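Local coordinates for protein adenosine kinase (Trypanosoma brucei brucei, PDB 4N09) that probably catalyses the magnesium-dependent transfer of a phosphate from ATP to adenosine, giving AMP for purine salvage, at residues D302-G307 with T324-A329; F266-E271 with V281-V286; Q291-D296 with V332-G337. All blocks are in the same frame, centred on the assembly; numbering follows the deposited sequence.

How the interactions relate
All three contacts border the ADP, each from a different side. Interaction 1 pairs helices 300-312 and 318-333; at one end D302 reaches adenosine, while H326 and A329 meet the ADP ribose. Interaction 2, centred about 13 Å away, supplies the hairpin turn that holds the alpha phosphate, and F304 CE2 packs 3.8 Å from T267 CG2 between them. Interaction 3, about 14 Å from interaction 1 between centres, continues along helix 318-333 to its C-terminal end, with A303 CB 3.6 Å from V332 CG2. Interactions 2 and 3 lie about 19 Å apart between centres, yet I270 of one and I333 of the other cover opposite faces of the adenine.

Interaction 1 (D302-G307 with T324-A329). With ADP (adenosine-5'-diphosphate), chain F; ADN (adenosine), chain E.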
loop_
_atom_site.group_PDB
_atom_site.type_symbol
_atom_site.label_atom_id
_atom_site.label_comp_id
_atom_site.label_asym_id
_atom_site.label_seq_id
_atom_site.Cartn_x
_atom_site.Cartn_y
_atom_site.Cartn_z
ATOM N N ASP A 302 -5.235 -1.615 -0.782
ATOM C CA ASP A 302 -4.498 -1.718 0.473
ATOM C C ASP A 302 -5.027 -2.914 1.274
ATOM O O ASP A 302 -4.266 -3.660 1.876
ATOM C CB ASP A 302 -4.657 -0.466 1.323
ATOM C CG ASP A 302 -4.049 0.787 0.693
ATOM O OD1 ASP A 302 -3.154 0.680 -0.165
ATOM O OD2 ASP A 302 -4.456 1.910 1.078
ATOM N N ALA A 303 -6.335 -3.101 1.297
ATOM C CA ALA A 303 -6.895 -4.199 2.032
ATOM C C ALA A 303 -6.552 -5.529 1.387
ATOM O O ALA A 303 -6.275 -6.500 2.059
ATOM C CB ALA A 303 -8.371 -4.037 2.153
ATOM N N PHE A 304 -6.519 -5.556 0.076
ATOM C CA PHE A 304 -6.141 -6.768 -0.621
ATOM C C PHE A 304 -4.723 -7.174 -0.232
ATOM O O PHE A 304 -4.445 -8.317 0.080
ATOM C CB PHE A 304 -6.239 -6.557 -2.141
ATOM C CG PHE A 304 -5.688 -7.692 -2.928
ATOM C CD1 PHE A 304 -6.464 -8.778 -3.187
ATOM C CD2 PHE A 304 -4.369 -7.705 -3.319
ATOM C CE1 PHE A 304 -5.951 -9.858 -3.862
ATOM C CE2 PHE A 304 -3.834 -8.781 -4.008
ATOM C CZ PHE A 304 -4.631 -9.854 -4.288
ATOM N N MET A 305 -3.822 -6.216 -0.319
ATOM C CA MET A 305 -2.416 -6.370 0.112
ATOM C C MET A 305 -2.280 -6.943 1.540
ATOM O O MET A 305 -1.539 -7.871 1.780
ATOM C CB MET A 305 -1.757 -4.997 0.062
ATOM C CG MET A 305 -0.507 -4.820 -0.768
ATOM S SD MET A 305 -0.053 -6.176 -1.845
ATOM C CE MET A 305 1.412 -6.735 -0.995
ATOM N N GLY A 306 -3.046 -6.412 2.473
ATOM C CA GLY A 306 -3.039 -6.902 3.846
ATOM C C GLY A 306 -3.454 -8.358 3.979
ATOM O O GLY A 306 -2.830 -9.128 4.691
ATOM N N GLY A 307 -4.513 -8.742 3.292
ATOM C CA GLY A 307 -4.937 -10.123 3.311
ATOM C C GLY A 307 -3.859 -10.979 2.707
ATOM O O GLY A 307 -3.557 -12.057 3.200
ATOM N N THR A 324 -7.324 -14.759 0.100
ATOM C CA THR A 324 -7.367 -14.044 1.387
ATOM C C THR A 324 -7.446 -12.553 1.174
ATOM O O THR A 324 -8.188 -11.868 1.858
ATOM C CB THR A 324 -6.111 -14.330 2.231
ATOM O OG1 THR A 324 -5.959 -15.752 2.389
ATOM C CG2 THR A 324 -6.224 -13.722 3.567
ATOM N N GLY A 325 -6.695 -12.052 0.202
ATOM C CA GLY A 325 -6.802 -10.647 -0.224
ATOM C C GLY A 325 -8.201 -10.267 -0.713
ATOM O O GLY A 325 -8.701 -9.220 -0.383
ATOM N N HIS A 326 -8.838 -11.121 -1.495
ATOM C CA HIS A 326 -10.193 -10.850 -1.910
ATOM C C HIS A 326 -11.099 -10.751 -0.721
ATOM O O HIS A 326 -11.998 -9.911 -0.692
ATOM C CB HIS A 326 -10.700 -11.935 -2.853
ATOM C CG HIS A 326 -9.990 -11.953 -4.173
ATOM N ND1 HIS A 326 -10.049 -13.021 -5.039
ATOM C CD2 HIS A 326 -9.195 -11.034 -4.769
ATOM C CE1 HIS A 326 -9.340 -12.748 -6.123
ATOM N NE2 HIS A 326 -8.797 -11.553 -5.975
ATOM N N TYR A 327 -10.905 -11.629 0.254
ATOM C CA TYR A 327 -11.751 -11.611 1.426
ATOM C C TYR A 327 -11.579 -10.300 2.172
ATOM O O TYR A 327 -12.561 -9.676 2.552
ATOM C CB TYR A 327 -11.486 -12.810 2.351
ATOM C CG TYR A 327 -12.075 -12.579 3.707
ATOM C CD1 TYR A 327 -13.435 -12.818 3.944
ATOM C CD2 TYR A 327 -11.310 -12.078 4.738
ATOM C CE1 TYR A 327 -13.985 -12.595 5.182
ATOM C CE2 TYR A 327 -11.847 -11.853 5.988
ATOM C CZ TYR A 327 -13.186 -12.106 6.212
ATOM O OH TYR A 327 -13.748 -11.834 7.459
ATOM N N THR A 328 -10.353 -9.860 2.378
ATOM C CA THR A 328 -10.177 -8.638 3.164
ATOM C C THR A 328 -10.683 -7.428 2.434
ATOM O O THR A 328 -11.244 -6.517 3.057
ATOM C CB THR A 328 -8.718 -8.385 3.612
ATOM O OG1 THR A 328 -7.841 -8.401 2.486
ATOM C CG2 THR A 328 -8.307 -9.439 4.593
ATOM N N ALA A 329 -10.428 -7.373 1.128
ATOM C CA ALA A 329 -10.824 -6.218 0.328
ATOM C C ALA A 329 -12.318 -6.104 0.303
ATOM O O ALA A 329 -12.847 -5.005 0.398
ATOM C CB ALA A 329 -10.299 -6.333 -1.077
HETATM P PB ADP F . -7.608 -0.668 -6.077
HETATM O O1B ADP F . -6.075 -0.609 -6.195
HETATM O O2B ADP F . -8.194 -0.243 -4.730
HETATM O O3B ADP F . -8.392 -0.050 -7.227
HETATM P PA ADP F . -8.972 -2.988 -7.048
HETATM O O1A ADP F . -10.048 -1.927 -7.283
HETATM O O2A ADP F . -8.397 -3.796 -8.212
HETATM O O3A ADP F . -7.792 -2.278 -6.215
HETATM O "O5'" ADP F . -9.600 -4.033 -5.987
HETATM C "C5'" ADP F . -8.823 -4.809 -5.105
HETATM C "C4'" ADP F . -9.702 -5.960 -4.757
HETATM O "O4'" ADP F . -10.814 -5.461 -4.032
HETATM C "C3'" ADP F . -10.250 -6.688 -5.980
HETATM O "O3'" ADP F . -9.344 -7.681 -6.478
HETATM C "C2'" ADP F . -11.524 -7.244 -5.400
HETATM O "O2'" ADP F . -11.236 -8.394 -4.656
HETATM C "C1'" ADP F . -11.973 -6.208 -4.398
HETATM N N9 ADP F . -12.976 -5.293 -5.022
HETATM C C8 ADP F . -12.701 -4.064 -5.484
HETATM N N7 ADP F . -13.817 -3.500 -5.977
HETATM C C5 ADP F . -14.822 -4.364 -5.829
HETATM C C6 ADP F . -16.256 -4.375 -6.135
HETATM N N6 ADP F . -16.822 -3.295 -6.705
HETATM N N1 ADP F . -16.978 -5.480 -5.840
HETATM C C2 ADP F . -16.414 -6.549 -5.265
HETATM N N3 ADP F . -15.115 -6.571 -4.954
HETATM C C4 ADP F . -14.277 -5.541 -5.205
HETATM O "O5'" ADN E . -5.326 3.628 -0.450
HETATM C "C5'" ADN E . -5.682 4.967 -0.108
HETATM C "C4'" ADN E . -4.666 5.531 0.852
HETATM O "O4'" ADN E . -3.620 6.106 0.093
HETATM C "C3'" ADN E . -5.161 6.654 1.722
HETATM O "O3'" ADN E . -5.346 6.064 2.997
HETATM C "C2'" ADN E . -4.047 7.696 1.719
HETATM O "O2'" ADN E . -3.593 8.166 3.020
HETATM C "C1'" ADN E . -2.940 6.956 1.001
HETATM N N9 ADN E . -2.031 7.734 0.168
HETATM C C8 ADN E . -2.385 8.492 -0.883
HETATM N N7 ADN E . -1.317 9.052 -1.499
HETATM C C5 ADN E . -0.273 8.596 -0.793
HETATM C C6 ADN E . 1.158 8.798 -0.891
HETATM N N6 ADN E . 1.655 9.569 -1.861
HETATM N N1 ADN E . 1.901 8.155 0.016
HETATM C C2 ADN E . 1.380 7.356 0.982
HETATM N N3 ADN E . 0.076 7.131 1.134
HETATM C C4 ADN E . -0.744 7.716 0.281
#
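T328 turns its hydroxyl onto helix 302-307: OG1 sits between its own backbone N and carbonyl carbon (chi1 54°) and donates a hydrogen bond to A303 O. The modelled length is doubtfully short, so it says little about strength. A303 O also takes the N-H of G307 in the ordinary helical way, and two donors therefore share one buried carbonyl oxygen. Beside them, T328 CG2 rests 3.7 Å from G307 CA.

The F304 and H326 side chains extend abreast in a common direction. The phenyl ring passes along G325, with CD1 3.4 Å from G325 C, and presents its edge to H326, whose CD2 lies near the phenyl plane, 3.6 Å from CE1. The rings are obliquely inclined, at 40°. H326 NE2 is hydrogen-bonded to T273 OG1, which restrains the imidazole's rotation.

These are the last two helices of the ribokinase-like PfkB fold, and G307 and G325, lacking side chains, let them close up: the axes of the two segments approach to 6.8 Å, and F304 CA stands 4.0 Å from G325 CA. A303 CB packs on A329 CA at 3.8 Å, while A329 CB and H326 CD2 line the ADP ribose. At the other end D302, the predicted proton acceptor, serves adenosine: OD2 accepts from its O5' (likewise modelled too short to interpret) and from N70 ND2, while OD1 pairs with S67 OG.

Interaction 2 (F266-E271 with V281-V286); sequences FTRDIE and VETVPV. With ADP (adenosine-5'-diphosphate), chain F.
V286 holds CG1 anti to its backbone N (chi1 173°), which splits its two methyls between different tasks: CG2 faces the backbone of segment 266-271, and CG1 faces the ADP ribose, 3.8 Å from O2'. D269 has CG between its backbone N and carbonyl carbon (chi1 53°), and this folds the carboxylate back over its own turn.

That turn, R268 to E271, is type II' and closes the beta hairpin between strands 263-268 and 271-277, at the antiparallel end of the large sheet of the PfkB fold. It is pinned by E271 N donating to R268 O at 2.8 Å. Because strand 271-277 lies between the strands that carry the two segments, they do not pair as neighbours. They meet mainly beyond the strand ends, where V286 leans into the carbonyl side of the turn: CG2 lies 3.6 Å from D269 O and also touches E271 O, while CB packs against I270 O. Further along, the methyl CG2 of T283 approaches the R268 guanidinium obliquely, a loose contact; S272 O is what holds R268 NE.

The strand end and the turn together hold the alpha phosphate: T267 OG1, just before the turn, donates to O2A of ADP at 2.8 Å, and D269 N, within it, donates to the same oxygen at 3.0 Å, so hydroxyl and amide clasp one alpha-phosphate oxygen. R226, which forms salt bridges with both D269 OD1 and E271 OE2, ties down the acidic side chains of the turn. On the adenine side, I270 CG1 lies over one face of the base, near N6 and C6. I270 N bonds D269 OD2 at 2.8 Å, meeting that oxygen from above the carboxylate plane.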
loop_
_atom_site.group_PDB
_atom_site.type_symbol
_atom_site.label_atom_id
_atom_site.label_comp_id
_atom_site.label_asym_id
_atom_site.label_seq_id
_atom_site.Cartn_x
_atom_site.Cartn_y
_atom_site.Cartn_z
ATOM N N PHE A 266 -1.915 -8.709 -10.434
ATOM C CA PHE A 266 -2.649 -7.563 -10.875
ATOM C C PHE A 266 -4.107 -7.774 -10.537
ATOM O O PHE A 266 -4.738 -8.698 -11.066
ATOM C CB PHE A 266 -2.533 -7.396 -12.393
ATOM C CG PHE A 266 -1.180 -6.967 -12.887
ATOM C CD1 PHE A 266 -0.335 -6.195 -12.098
ATOM C CD2 PHE A 266 -0.774 -7.292 -14.186
ATOM C CE1 PHE A 266 0.896 -5.779 -12.578
ATOM C CE2 PHE A 266 0.466 -6.887 -14.666
ATOM C CZ PHE A 266 1.299 -6.115 -13.861
ATOM N N THR A 267 -4.651 -6.912 -9.683
ATOM C CA THR A 267 -6.063 -6.958 -9.377
ATOM C C THR A 267 -6.861 -6.215 -10.452
ATOM O O THR A 267 -6.291 -5.466 -11.239
ATOM C CB THR A 267 -6.376 -6.351 -8.006
ATOM O OG1 THR A 267 -5.893 -5.005 -7.948
ATOM C CG2 THR A 267 -5.740 -7.179 -6.918
ATOM N N ARG A 268 -8.171 -6.455 -10.484
ATOM C CA ARG A 268 -9.040 -5.923 -11.529
ATOM C C ARG A 268 -10.438 -5.713 -11.012
ATOM O O ARG A 268 -11.404 -6.135 -11.629
ATOM C CB ARG A 268 -9.098 -6.900 -12.699
ATOM C CG ARG A 268 -7.751 -7.103 -13.378
ATOM C CD ARG A 268 -7.904 -7.698 -14.759
ATOM N NE ARG A 268 -8.293 -9.092 -14.699
ATOM C CZ ARG A 268 -8.394 -9.885 -15.755
ATOM N NH1 ARG A 268 -8.153 -9.410 -16.960
ATOM N NH2 ARG A 268 -8.727 -11.161 -15.600
ATOM N N ASP A 269 -10.543 -5.081 -9.859
ATOM C CA ASP A 269 -11.830 -4.840 -9.202
ATOM C C ASP A 269 -12.785 -6.051 -9.304
ATOM O O ASP A 269 -12.497 -7.078 -8.713
ATOM C CB ASP A 269 -12.471 -3.483 -9.615
ATOM C CG ASP A 269 -12.586 -3.289 -11.128
ATOM O OD1 ASP A 269 -11.623 -2.748 -11.755
ATOM O OD2 ASP A 269 -13.657 -3.668 -11.684
ATOM N N ILE A 270 -13.885 -5.920 -10.049
ATOM C CA ILE A 270 -14.935 -6.940 -10.109
ATOM C C ILE A 270 -14.414 -8.201 -10.799
ATOM O O ILE A 270 -14.911 -9.284 -10.534
ATOM C CB ILE A 270 -16.216 -6.402 -10.850
ATOM C CG1 ILE A 270 -17.115 -5.581 -9.906
ATOM C CG2 ILE A 270 -17.060 -7.502 -11.475
ATOM C CD1 ILE A 270 -18.429 -5.091 -10.525
ATOM N N GLU A 271 -13.446 -8.056 -11.702
ATOM C CA GLU A 271 -12.941 -9.175 -12.489
ATOM C C GLU A 271 -11.805 -9.898 -11.816
ATOM O O GLU A 271 -11.180 -9.402 -10.877
ATOM C CB GLU A 271 -12.445 -8.676 -13.839
ATOM C CG GLU A 271 -13.524 -8.543 -14.900
ATOM C CD GLU A 271 -13.255 -7.366 -15.808
ATOM O OE1 GLU A 271 -12.794 -7.517 -16.967
ATOM O OE2 GLU A 271 -13.468 -6.254 -15.320
ATOM N N VAL A 281 0.491 -18.167 -16.257
ATOM C CA VAL A 281 -0.427 -17.149 -15.803
ATOM C C VAL A 281 -1.763 -17.777 -15.445
ATOM O O VAL A 281 -2.342 -18.449 -16.252
ATOM C CB VAL A 281 -0.699 -16.144 -16.928
ATOM C CG1 VAL A 281 -1.715 -15.112 -16.478
ATOM C CG2 VAL A 281 0.591 -15.455 -17.348
ATOM N N GLU A 282 -2.253 -17.503 -14.251
ATOM C CA GLU A 282 -3.442 -18.100 -13.693
ATOM C C GLU A 282 -4.361 -16.920 -13.398
ATOM O O GLU A 282 -3.888 -15.791 -13.300
ATOM C CB GLU A 282 -3.015 -18.783 -12.397
ATOM C CG GLU A 282 -3.464 -20.213 -12.111
ATOM C CD GLU A 282 -2.793 -20.817 -10.865
ATOM O OE1 GLU A 282 -1.675 -20.375 -10.488
ATOM O OE2 GLU A 282 -3.378 -21.752 -10.255
ATOM N N THR A 283 -5.661 -17.154 -13.276
ATOM C CA THR A 283 -6.579 -16.137 -12.744
ATOM C C THR A 283 -7.247 -16.654 -11.464
ATOM O O THR A 283 -7.446 -17.838 -11.325
ATOM C CB THR A 283 -7.689 -15.717 -13.748
ATOM O OG1 THR A 283 -8.369 -16.881 -14.260
ATOM C CG2 THR A 283 -7.105 -14.881 -14.866
ATOM N N VAL A 284 -7.631 -15.746 -10.575
ATOM C CA VAL A 284 -8.262 -16.109 -9.326
ATOM C C VAL A 284 -9.559 -15.340 -9.264
ATOM O O VAL A 284 -9.559 -14.124 -9.210
ATOM C CB VAL A 284 -7.365 -15.744 -8.122
ATOM C CG1 VAL A 284 -7.979 -16.182 -6.810
ATOM C CG2 VAL A 284 -6.010 -16.389 -8.271
ATOM N N PRO A 285 -10.683 -16.036 -9.324
ATOM C CA PRO A 285 -11.926 -15.271 -9.419
ATOM C C PRO A 285 -12.207 -14.481 -8.159
ATOM O O PRO A 285 -11.811 -14.889 -7.076
ATOM C CB PRO A 285 -13.022 -16.332 -9.611
ATOM C CG PRO A 285 -12.346 -17.631 -9.706
ATOM C CD PRO A 285 -10.854 -17.462 -9.587
ATOM N N VAL A 286 -12.909 -13.372 -8.333
ATOM C CA VAL A 286 -13.367 -12.557 -7.236
ATOM C C VAL A 286 -14.780 -12.976 -6.901
ATOM O O VAL A 286 -15.649 -12.856 -7.737
ATOM C CB VAL A 286 -13.396 -11.066 -7.640
ATOM C CG1 VAL A 286 -14.039 -10.215 -6.559
ATOM C CG2 VAL A 286 -12.000 -10.570 -7.932
HETATM P PB ADP F . -7.608 -0.668 -6.077
HETATM O O1B ADP F . -6.075 -0.609 -6.195
HETATM O O2B ADP F . -8.194 -0.243 -4.730
HETATM O O3B ADP F . -8.392 -0.050 -7.227
HETATM P PA ADP F . -8.972 -2.988 -7.048
HETATM O O1A ADP F . -10.048 -1.927 -7.283
HETATM O O2A ADP F . -8.397 -3.796 -8.212
HETATM O O3A ADP F . -7.792 -2.278 -6.215
HETATM O "O5'" ADP F . -9.600 -4.033 -5.987
HETATM C "C5'" ADP F . -8.823 -4.809 -5.105
HETATM C "C4'" ADP F . -9.702 -5.960 -4.757
HETATM O "O4'" ADP F . -10.814 -5.461 -4.032
HETATM C "C3'" ADP F . -10.250 -6.688 -5.980
HETATM O "O3'" ADP F . -9.344 -7.681 -6.478
HETATM C "C2'" ADP F . -11.524 -7.244 -5.400
HETATM O "O2'" ADP F . -11.236 -8.394 -4.656
HETATM C "C1'" ADP F . -11.973 -6.208 -4.398
HETATM N N9 ADP F . -12.976 -5.293 -5.022
HETATM C C8 ADP F . -12.701 -4.064 -5.484
HETATM N N7 ADP F . -13.817 -3.500 -5.977
HETATM C C5 ADP F . -14.822 -4.364 -5.829
HETATM C C6 ADP F . -16.256 -4.375 -6.135
HETATM N N6 ADP F . -16.822 -3.295 -6.705
HETATM N N1 ADP F . -16.978 -5.480 -5.840
HETATM C C2 ADP F . -16.414 -6.549 -5.265
HETATM N N3 ADP F . -15.115 -6.571 -4.954
HETATM C C4 ADP F . -14.277 -5.541 -5.205
#

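Interaction 3 (Q291-D296 with V332-G337). With ADP (adenosine-5'-diphosphate), chain F.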
loop_
_atom_site.group_PDB
_atom_site.type_symbol
_atom_site.label_atom_id
_atom_site.label_comp_id
_atom_site.label_asym_id
_atom_site.label_seq_id
_atom_site.Cartn_x
_atom_site.Cartn_y
_atom_site.Cartn_z
ATOM N N GLN A 291 -23.569 -5.249 -5.524
ATOM C CA GLN A 291 -22.868 -3.963 -5.609
ATOM C C GLN A 291 -23.480 -2.876 -4.759
ATOM O O GLN A 291 -22.849 -1.871 -4.481
ATOM C CB GLN A 291 -22.741 -3.523 -7.062
ATOM C CG GLN A 291 -21.837 -4.439 -7.888
ATOM C CD GLN A 291 -20.432 -4.572 -7.276
ATOM O OE1 GLN A 291 -19.634 -3.662 -7.359
ATOM N NE2 GLN A 291 -20.143 -5.720 -6.672
ATOM N N ASP A 292 -24.735 -3.063 -4.380
ATOM C CA ASP A 292 -25.416 -2.170 -3.446
ATOM C C ASP A 292 -24.770 -2.229 -2.036
ATOM O O ASP A 292 -24.896 -1.298 -1.261
ATOM C CB ASP A 292 -26.916 -2.503 -3.496
ATOM C CG ASP A 292 -27.276 -3.817 -2.853
ATOM O OD1 ASP A 292 -26.447 -4.501 -2.236
ATOM O OD2 ASP A 292 -28.439 -4.190 -2.998
ATOM N N LYS A 293 -24.048 -3.306 -1.721
ATOM C CA LYS A 293 -23.325 -3.398 -0.447
ATOM C C LYS A 293 -21.972 -2.738 -0.491
ATOM O O LYS A 293 -21.351 -2.526 0.536
ATOM C CB LYS A 293 -23.129 -4.839 -0.074
ATOM C CG LYS A 293 -24.429 -5.584 0.104
ATOM C CD LYS A 293 -24.168 -7.013 0.519
ATOM C CE LYS A 293 -25.447 -7.638 1.005
ATOM N NZ LYS A 293 -25.224 -9.084 1.074
ATOM N N VAL A 294 -21.515 -2.406 -1.690
ATOM C CA VAL A 294 -20.244 -1.746 -1.881
ATOM C C VAL A 294 -20.408 -0.226 -1.737
ATOM O O VAL A 294 -20.967 0.425 -2.607
ATOM C CB VAL A 294 -19.671 -2.051 -3.258
ATOM C CG1 VAL A 294 -18.373 -1.286 -3.461
ATOM C CG2 VAL A 294 -19.419 -3.538 -3.434
ATOM N N ILE A 295 -19.811 0.300 -0.682
ATOM C CA ILE A 295 -19.979 1.634 -0.163
ATOM C C ILE A 295 -18.741 2.547 -0.327
ATOM O O ILE A 295 -18.856 3.772 -0.353
ATOM C CB ILE A 295 -20.275 1.430 1.353
ATOM C CG1 ILE A 295 -21.657 0.825 1.499
ATOM C CG2 ILE A 295 -20.213 2.693 2.175
ATOM C CD1 ILE A 295 -21.953 0.225 2.856
ATOM N N ASP A 296 -17.567 1.947 -0.436
ATOM C CA ASP A 296 -16.309 2.667 -0.379
ATOM C C ASP A 296 -15.218 1.879 -1.112
ATOM O O ASP A 296 -14.735 0.864 -0.603
ATOM C CB ASP A 296 -15.976 2.864 1.102
ATOM C CG ASP A 296 -14.679 3.654 1.340
ATOM O OD1 ASP A 296 -14.224 4.330 0.402
ATOM O OD2 ASP A 296 -14.144 3.627 2.487
ATOM N N VAL A 332 -13.702 -4.491 3.599
ATOM C CA VAL A 332 -13.498 -3.036 3.725
ATOM C C VAL A 332 -14.405 -2.223 2.834
ATOM O O VAL A 332 -14.816 -1.109 3.198
ATOM C CB VAL A 332 -12.028 -2.661 3.333
ATOM C CG1 VAL A 332 -11.740 -1.168 3.269
ATOM C CG2 VAL A 332 -11.109 -3.251 4.348
ATOM N N ILE A 333 -14.670 -2.724 1.645
ATOM C CA ILE A 333 -15.459 -1.933 0.739
ATOM C C ILE A 333 -16.926 -1.876 1.198
ATOM O O ILE A 333 -17.681 -1.028 0.722
ATOM C CB ILE A 333 -15.322 -2.369 -0.737
ATOM C CG1 ILE A 333 -15.807 -3.792 -0.952
ATOM C CG2 ILE A 333 -13.894 -2.208 -1.185
ATOM C CD1 ILE A 333 -15.648 -4.284 -2.379
ATOM N N GLN A 334 -17.316 -2.780 2.093
ATOM C CA GLN A 334 -18.654 -2.786 2.642
ATOM C C GLN A 334 -18.834 -1.890 3.854
ATOM O O GLN A 334 -19.865 -1.942 4.489
ATOM C CB GLN A 334 -19.086 -4.202 2.998
ATOM C CG GLN A 334 -19.131 -5.116 1.802
ATOM C CD GLN A 334 -19.603 -6.509 2.154
ATOM O OE1 GLN A 334 -20.754 -6.711 2.500
ATOM N NE2 GLN A 334 -18.721 -7.480 2.032
ATOM N N ARG A 335 -17.845 -1.063 4.153
ATOM C CA ARG A 335 -17.917 -0.165 5.278
ATOM C C ARG A 335 -17.298 1.165 4.944
ATOM O O ARG A 335 -16.342 1.223 4.153
ATOM C CB ARG A 335 -17.166 -0.760 6.437
ATOM C CG ARG A 335 -17.825 -2.008 6.959
ATOM C CD ARG A 335 -16.979 -2.652 8.020
ATOM N NE ARG A 335 -17.620 -3.888 8.453
ATOM C CZ ARG A 335 -17.981 -4.198 9.696
ATOM N NH1 ARG A 335 -17.741 -3.388 10.721
ATOM N NH2 ARG A 335 -18.569 -5.368 9.906
ATOM N N ASP A 336 -17.849 2.236 5.533
ATOM C CA ASP A 336 -17.253 3.560 5.370
ATOM C C ASP A 336 -15.949 3.608 6.144
ATOM O O ASP A 336 -15.898 3.273 7.332
ATOM C CB ASP A 336 -18.149 4.748 5.724
ATOM C CG ASP A 336 -17.754 6.006 4.930
ATOM O OD1 ASP A 336 -18.070 6.027 3.732
ATOM O OD2 ASP A 336 -17.101 6.936 5.446
ATOM N N GLY A 337 -14.893 3.991 5.426
ATOM C CA GLY A 337 -13.552 4.056 5.982
ATOM C C GLY A 337 -12.871 2.709 6.062
ATOM O O GLY A 337 -13.431 1.688 5.628
HETATM P PB ADP F . -7.608 -0.668 -6.077
HETATM O O1B ADP F . -6.075 -0.609 -6.195
HETATM O O2B ADP F . -8.194 -0.243 -4.730
HETATM O O3B ADP F . -8.392 -0.050 -7.227
HETATM P PA ADP F . -8.972 -2.988 -7.048
HETATM O O1A ADP F . -10.048 -1.927 -7.283
HETATM O O2A ADP F . -8.397 -3.796 -8.212
HETATM O O3A ADP F . -7.792 -2.278 -6.215
HETATM O "O5'" ADP F . -9.600 -4.033 -5.987
HETATM C "C5'" ADP F . -8.823 -4.809 -5.105
HETATM C "C4'" ADP F . -9.702 -5.960 -4.757
HETATM O "O4'" ADP F . -10.814 -5.461 -4.032
HETATM C "C3'" ADP F . -10.250 -6.688 -5.980
HETATM O "O3'" ADP F . -9.344 -7.681 -6.478
HETATM C "C2'" ADP F . -11.524 -7.244 -5.400
HETATM O "O2'" ADP F . -11.236 -8.394 -4.656
HETATM C "C1'" ADP F . -11.973 -6.208 -4.398
HETATM N N9 ADP F . -12.976 -5.293 -5.022
HETATM C C8 ADP F . -12.701 -4.064 -5.484
HETATM N N7 ADP F . -13.817 -3.500 -5.977
HETATM C C5 ADP F . -14.822 -4.364 -5.829
HETATM C C6 ADP F . -16.256 -4.375 -6.135
HETATM N N6 ADP F . -16.822 -3.295 -6.705
HETATM N N1 ADP F . -16.978 -5.480 -5.840
HETATM C C2 ADP F . -16.414 -6.549 -5.265
HETATM N N3 ADP F . -15.115 -6.571 -4.954
HETATM C C4 ADP F . -14.277 -5.541 -5.205
#
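One carbonyl oxygen, I333 O, accepts two successive backbone N-H groups from the facing loop. I295 N comes in almost straight along the C=O direction at 2.9 Å; D296 N arrives tilted from the carbonyl plane at 3.2 Å and makes the more bent bond. The loop is thereby fastened to the C-terminal end of helix 318-333.

Two aliphatic side chains next to this anchor turn to the nucleotide. With CG1 between its backbone N and carbonyl carbon (chi1 62°), I333 extends CD1 over the adenine, 3.4 Å from C4 of ADP. V294 crosses I333 at a slant, with CG2 4.0 Å from CD1, and sits on the same side of the base, out at its N1 edge. Q291 reads the base edge: OE1 accepts from N6 at 2.9 Å, and NE2 donates to N1 at 3.3 Å. Outside the pocket, the aliphatic part of K293 runs beside Q334.

D296 opens the DMNGAGD sequence, this enzyme's version of the PfkB signature that leads into the anion hole. Its CG is anti to the backbone N (chi1 -178°), which brings OD2 to accept a bent hydrogen bond from G337 N at 3.1 Å, on the anti side and out of the carboxylate plane. The carboxylates of D296 and D336 come within 4.8 Å, OD2 to OD1; R135 forms a salt bridge with each, which would offset their repulsion and favour both remaining charged.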